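Interleukin-2 receptor subunit beta (Mus musculus, PDB 6DG5) is the beta subunit of the interleukin-2 receptor, binding interleukin-2 and probably transducing its mitogenic signal. Local coordinates at residues 137-146 with 157-168. Residues are numbered along the deposited sequence; the frame is centred on the assembly and turned at random.
Sequences EPYLEFEARR and SVLSLKQRQQWL. With NAG (2-acetamido-2-deoxy-beta-D-glucopyranose), chain D.
F142 and L161 face each other across an antiparallel beta hairpin of the fibronectin type-III domain, their backbones joined by two hydrogen bonds, F142 N to L161 O at 3.0 Å and L161 N to F142 O at 2.7 Å. A144 with L159 and R146 with S157 continue this ladder. From F142, CB rests against L161 CD1 (3.9 Å). With CG anti to the carbonyl carbon (chi1 -66°), the ring reaches the loop after strand 157-161: Q163 O lies in the ring plane, at the CD2 edge, CE2 lies 4.1 Å from R164 CG, and CZ meets Q166 CG at 3.6 Å. R164 bends at chi2 (-99°), bringing one guanidinium face over L140 CD1, while NH1 donates a nearly straight, salt-bridging hydrogen bond to the anti lone pair of E137 OE2 (3.0 Å, 170°). R164 NE hydrogen-bonds to Q166 OE1 from above the amide carbonyl plane, which helps fix the group's rotation. Further along, W167 is sandwiched between Q165 NE2 and the glycan, whose NAG C3 lies 3.5 Å above the ring centre; an alanine here would probably strip that sugar of its aromatic platform and uncover the Q165 amide. A144 CB touches L168 CD2, tying the hairpin to strand 167-170. Strand 178-187 flanks strand 140-148 on the side away from 157-161, and W127 of strand 123-128 meets the F142 ring, so this packing bridges the two sheets of the sandwich.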
loop_
_atom_site.group_PDB
_atom_site.type_symbol
_atom_site.label_atom_id
_atom_site.label_comp_id
_atom_site.label_asym_id
_atom_site.label_seq_id
_atom_site.Cartn_x
_atom_site.Cartn_y
_atom_site.Cartn_z
ATOM N N GLU B 137 3.219 -4.737 1.433
ATOM C CA GLU B 137 2.467 -5.004 2.657
ATOM C C GLU B 137 1.020 -4.518 2.617
ATOM O O GLU B 137 0.147 -5.249 3.115
ATOM C CB GLU B 137 3.197 -4.399 3.864
ATOM C CG GLU B 137 2.661 -4.899 5.194
ATOM C CD GLU B 137 3.052 -4.010 6.357
ATOM O OE1 GLU B 137 4.225 -3.592 6.431
ATOM O OE2 GLU B 137 2.177 -3.718 7.197
ATOM N N PRO B 138 0.686 -3.343 2.069
ATOM C CA PRO B 138 -0.729 -2.934 2.063
ATOM C C PRO B 138 -1.615 -3.790 1.173
ATOM O O PRO B 138 -2.842 -3.753 1.336
ATOM C CB PRO B 138 -0.677 -1.484 1.564
ATOM C CG PRO B 138 0.596 -1.393 0.807
ATOM C CD PRO B 138 1.553 -2.265 1.557
ATOM N N TYR B 139 -1.043 -4.560 0.248
ATOM C CA TYR B 139 -1.813 -5.371 -0.685
ATOM C C TYR B 139 -1.957 -6.817 -0.227
ATOM O O TYR B 139 -2.188 -7.701 -1.059
ATOM C CB TYR B 139 -1.175 -5.322 -2.074
ATOM C CG TYR B 139 -1.228 -3.959 -2.723
ATOM C CD1 TYR B 139 -2.338 -3.564 -3.457
ATOM C CD2 TYR B 139 -0.168 -3.068 -2.603
ATOM C CE1 TYR B 139 -2.392 -2.321 -4.053
ATOM C CE2 TYR B 139 -0.214 -1.819 -3.197
ATOM C CZ TYR B 139 -1.329 -1.453 -3.921
ATOM O OH TYR B 139 -1.389 -0.215 -4.517
ATOM N N LEU B 140 -1.844 -7.075 1.074
ATOM C CA LEU B 140 -1.904 -8.444 1.569
ATOM C C LEU B 140 -3.298 -9.029 1.394
ATOM O O LEU B 140 -4.308 -8.332 1.526
ATOM C CB LEU B 140 -1.497 -8.496 3.041
ATOM C CG LEU B 140 -0.001 -8.378 3.323
ATOM C CD1 LEU B 140 0.258 -8.293 4.818
ATOM C CD2 LEU B 140 0.747 -9.548 2.710
ATOM N N GLU B 141 -3.344 -10.324 1.094
ATOM C CA GLU B 141 -4.585 -11.050 0.885
ATOM C C GLU B 141 -4.429 -12.433 1.495
ATOM O O GLU B 141 -3.343 -13.015 1.445
ATOM C CB GLU B 141 -4.919 -11.157 -0.606
ATOM C CG GLU B 141 -6.388 -11.348 -0.919
ATOM C CD GLU B 141 -6.691 -11.164 -2.393
ATOM O OE1 GLU B 141 -6.285 -12.030 -3.197
ATOM O OE2 GLU B 141 -7.319 -10.145 -2.749
ATOM N N PHE B 142 -5.507 -12.958 2.071
ATOM C CA PHE B 142 -5.440 -14.221 2.790
ATOM C C PHE B 142 -6.528 -15.170 2.317
ATOM O O PHE B 142 -7.640 -14.746 1.986
ATOM C CB PHE B 142 -5.562 -14.004 4.299
ATOM C CG PHE B 142 -4.408 -13.254 4.893
ATOM C CD1 PHE B 142 -3.257 -13.920 5.270
ATOM C CD2 PHE B 142 -4.476 -11.882 5.073
ATOM C CE1 PHE B 142 -2.193 -13.235 5.818
ATOM C CE2 PHE B 142 -3.415 -11.191 5.621
ATOM C CZ PHE B 142 -2.270 -11.869 5.993
ATOM N N GLU B 143 -6.191 -16.458 2.291
ATOM C CA GLU B 143 -7.124 -17.527 1.963
ATOM C C GLU B 143 -6.926 -18.648 2.970
ATOM O O GLU B 143 -5.804 -19.137 3.145
ATOM C CB GLU B 143 -6.905 -18.046 0.537
ATOM C CG GLU B 143 -8.069 -17.810 -0.412
ATOM C CD GLU B 143 -7.907 -18.556 -1.725
ATOM O OE1 GLU B 143 -7.054 -19.466 -1.790
ATOM O OE2 GLU B 143 -8.633 -18.232 -2.690
ATOM N N ALA B 144 -8.007 -19.049 3.632
ATOM C CA ALA B 144 -7.979 -20.139 4.594
ATOM C C ALA B 144 -8.927 -21.244 4.150
ATOM O O ALA B 144 -9.903 -20.996 3.433
ATOM C CB ALA B 144 -8.358 -19.655 6.002
ATOM N N ARG B 145 -8.637 -22.471 4.575
ATOM C CA ARG B 145 -9.511 -23.602 4.296
ATOM C C ARG B 145 -9.763 -24.390 5.572
ATOM O O ARG B 145 -8.825 -24.724 6.302
ATOM C CB ARG B 145 -8.934 -24.512 3.201
ATOM C CG ARG B 145 -7.552 -25.088 3.458
ATOM C CD ARG B 145 -7.136 -25.955 2.278
ATOM N NE ARG B 145 -5.823 -26.567 2.447
ATOM C CZ ARG B 145 -5.258 -27.366 1.546
ATOM N NH1 ARG B 145 -5.894 -27.645 0.417
ATOM N NH2 ARG B 145 -4.060 -27.885 1.771
ATOM N N ARG B 146 -11.035 -24.677 5.833
ATOM C CA ARG B 146 -11.479 -25.396 7.019
ATOM C C ARG B 146 -11.927 -26.793 6.614
ATOM O O ARG B 146 -12.768 -26.941 5.722
ATOM C CB ARG B 146 -12.625 -24.648 7.703
ATOM C CG ARG B 146 -13.233 -25.368 8.893
ATOM C CD ARG B 146 -14.688 -24.965 9.108
ATOM N NE ARG B 146 -15.583 -25.604 8.145
ATOM C CZ ARG B 146 -16.106 -24.996 7.083
ATOM N NH1 ARG B 146 -15.832 -23.721 6.841
ATOM N NH2 ARG B 146 -16.909 -25.662 6.264
ATOM N N SER B 157 -13.504 -26.430 2.564
ATOM C CA SER B 157 -14.084 -25.183 2.088
ATOM C C SER B 157 -13.057 -24.068 2.241
ATOM O O SER B 157 -12.572 -23.814 3.349
ATOM C CB SER B 157 -15.362 -24.855 2.859
ATOM O OG SER B 157 -16.179 -23.942 2.148
ATOM N N VAL B 158 -12.734 -23.400 1.137
ATOM C CA VAL B 158 -11.706 -22.365 1.113
ATOM C C VAL B 158 -12.387 -21.007 1.217
ATOM O O VAL B 158 -13.229 -20.660 0.381
ATOM C CB VAL B 158 -10.851 -22.457 -0.159
ATOM C CG1 VAL B 158 -9.706 -21.467 -0.093
ATOM C CG2 VAL B 158 -10.331 -23.873 -0.341
ATOM N N LEU B 159 -12.018 -20.239 2.237
ATOM C CA LEU B 159 -12.591 -18.926 2.491
ATOM C C LEU B 159 -11.587 -17.846 2.115
ATOM O O LEU B 159 -10.391 -17.971 2.401
ATOM C CB LEU B 159 -12.985 -18.783 3.963
ATOM C CG LEU B 159 -13.710 -19.979 4.582
ATOM C CD1 LEU B 159 -13.554 -19.966 6.094
ATOM C CD2 LEU B 159 -15.179 -19.972 4.197
ATOM N N SER B 160 -12.073 -16.782 1.481
ATOM C CA SER B 160 -11.220 -15.707 0.996
ATOM C C SER B 160 -11.342 -14.485 1.895
ATOM O O SER B 160 -12.453 -14.064 2.235
ATOM C CB SER B 160 -11.576 -15.331 -0.444
ATOM O OG SER B 160 -11.171 -16.339 -1.354
ATOM N N LEU B 161 -10.199 -13.923 2.277
ATOM C CA LEU B 161 -10.121 -12.636 2.965
ATOM C C LEU B 161 -9.378 -11.694 2.025
ATOM O O LEU B 161 -8.146 -11.626 2.044
ATOM C CB LEU B 161 -9.422 -12.754 4.316
ATOM C CG LEU B 161 -10.030 -13.707 5.344
ATOM C CD1 LEU B 161 -9.107 -14.890 5.586
ATOM C CD2 LEU B 161 -10.311 -12.971 6.640
ATOM N N LYS B 162 -10.132 -10.969 1.195
ATOM C CA LYS B 162 -9.555 -10.088 0.187
ATOM C C LYS B 162 -9.040 -8.776 0.769
ATOM O O LYS B 162 -8.912 -7.786 0.037
ATOM C CB LYS B 162 -10.576 -9.815 -0.921
ATOM C CG LYS B 162 -11.045 -11.071 -1.637
ATOM C CD LYS B 162 -11.928 -10.748 -2.831
ATOM C CE LYS B 162 -12.519 -12.014 -3.437
ATOM N NZ LYS B 162 -13.457 -12.689 -2.497
ATOM N N GLN B 163 -8.742 -8.757 2.065
ATOM C CA GLN B 163 -8.133 -7.618 2.729
ATOM C C GLN B 163 -7.087 -8.149 3.697
ATOM O O GLN B 163 -6.876 -9.360 3.810
ATOM C CB GLN B 163 -9.184 -6.763 3.446
ATOM C CG GLN B 163 -10.012 -7.520 4.473
ATOM C CD GLN B 163 -11.172 -8.278 3.859
ATOM O OE1 GLN B 163 -11.494 -8.098 2.685
ATOM N NE2 GLN B 163 -11.806 -9.133 4.652
ATOM N N ARG B 164 -6.423 -7.238 4.405
ATOM C CA ARG B 164 -5.421 -7.614 5.401
ATOM C C ARG B 164 -6.121 -7.703 6.751
ATOM O O ARG B 164 -6.325 -6.692 7.427
ATOM C CB ARG B 164 -4.272 -6.612 5.422
ATOM C CG ARG B 164 -2.985 -7.155 6.028
ATOM C CD ARG B 164 -2.803 -6.729 7.475
ATOM N NE ARG B 164 -1.533 -7.205 8.019
ATOM C CZ ARG B 164 -0.377 -6.559 7.896
ATOM N NH1 ARG B 164 -0.324 -5.404 7.248
ATOM N NH2 ARG B 164 0.730 -7.068 8.421
ATOM N N GLN B 165 -6.499 -8.919 7.142
ATOM C CA GLN B 165 -7.249 -9.153 8.369
ATOM C C GLN B 165 -6.450 -9.917 9.414
ATOM O O GLN B 165 -6.392 -9.494 10.574
ATOM C CB GLN B 165 -8.550 -9.906 8.043
ATOM C CG GLN B 165 -9.690 -9.644 9.014
ATOM C CD GLN B 165 -11.037 -10.085 8.466
ATOM O OE1 GLN B 165 -11.472 -9.630 7.407
ATOM N NE2 GLN B 165 -11.701 -10.981 9.186
ATOM N N GLN B 166 -5.829 -11.032 9.028
ATOM C CA GLN B 166 -5.007 -11.849 9.927
ATOM C C GLN B 166 -5.820 -12.418 11.087
ATOM O O GLN B 166 -5.303 -12.599 12.193
ATOM C CB GLN B 166 -3.793 -11.070 10.445
ATOM C CG GLN B 166 -2.700 -10.895 9.402
ATOM C CD GLN B 166 -1.431 -10.296 9.971
ATOM O OE1 GLN B 166 -1.324 -9.081 10.136
ATOM N NE2 GLN B 166 -0.459 -11.148 10.270
ATOM N N TRP B 167 -7.098 -12.703 10.836
ATOM C CA TRP B 167 -7.969 -13.436 11.748
ATOM C C TRP B 167 -9.285 -13.709 11.037
ATOM O O TRP B 167 -9.677 -12.962 10.136
ATOM C CB TRP B 167 -8.227 -12.672 13.058
ATOM C CG TRP B 167 -8.874 -11.330 12.879
ATOM C CD1 TRP B 167 -8.248 -10.121 12.829
ATOM C CD2 TRP B 167 -10.275 -11.061 12.740
ATOM N NE1 TRP B 167 -9.168 -9.116 12.658
ATOM C CE2 TRP B 167 -10.421 -9.667 12.601
ATOM C CE3 TRP B 167 -11.420 -11.864 12.714
ATOM C CZ2 TRP B 167 -11.665 -9.059 12.439
ATOM C CZ3 TRP B 167 -12.653 -11.258 12.553
ATOM C CH2 TRP B 167 -12.766 -9.870 12.418
ATOM N N LEU B 168 -9.965 -14.779 11.448
ATOM C CA LEU B 168 -11.323 -15.026 10.980
ATOM C C LEU B 168 -12.178 -15.554 12.120
ATOM O O LEU B 168 -11.721 -16.355 12.940
ATOM C CB LEU B 168 -11.375 -16.000 9.788
ATOM C CG LEU B 168 -10.451 -17.206 9.623
ATOM C CD1 LEU B 168 -10.642 -18.250 10.711
ATOM C CD2 LEU B 168 -10.699 -17.820 8.259
HETATM C C1 NAG D . -10.922 -11.916 16.378
HETATM C C2 NAG D . -11.901 -10.752 16.571
HETATM C C3 NAG D . -11.285 -9.437 16.080
HETATM C C4 NAG D . -9.902 -9.215 16.681
HETATM C C5 NAG D . -9.035 -10.453 16.466
HETATM C C6 NAG D . -7.684 -10.363 17.137
HETATM C C7 NAG D . -14.339 -10.560 16.316
HETATM C C8 NAG D . -15.529 -10.922 15.478
HETATM N N2 NAG D . -13.157 -11.012 15.883
HETATM O O3 NAG D . -12.148 -8.362 16.436
HETATM O O4 NAG D . -9.268 -8.105 16.051
HETATM O O5 NAG D . -9.687 -11.610 17.008
HETATM O O6 NAG D . -7.803 -10.225 18.546
HETATM O O7 NAG D . -14.444 -9.889 17.338
#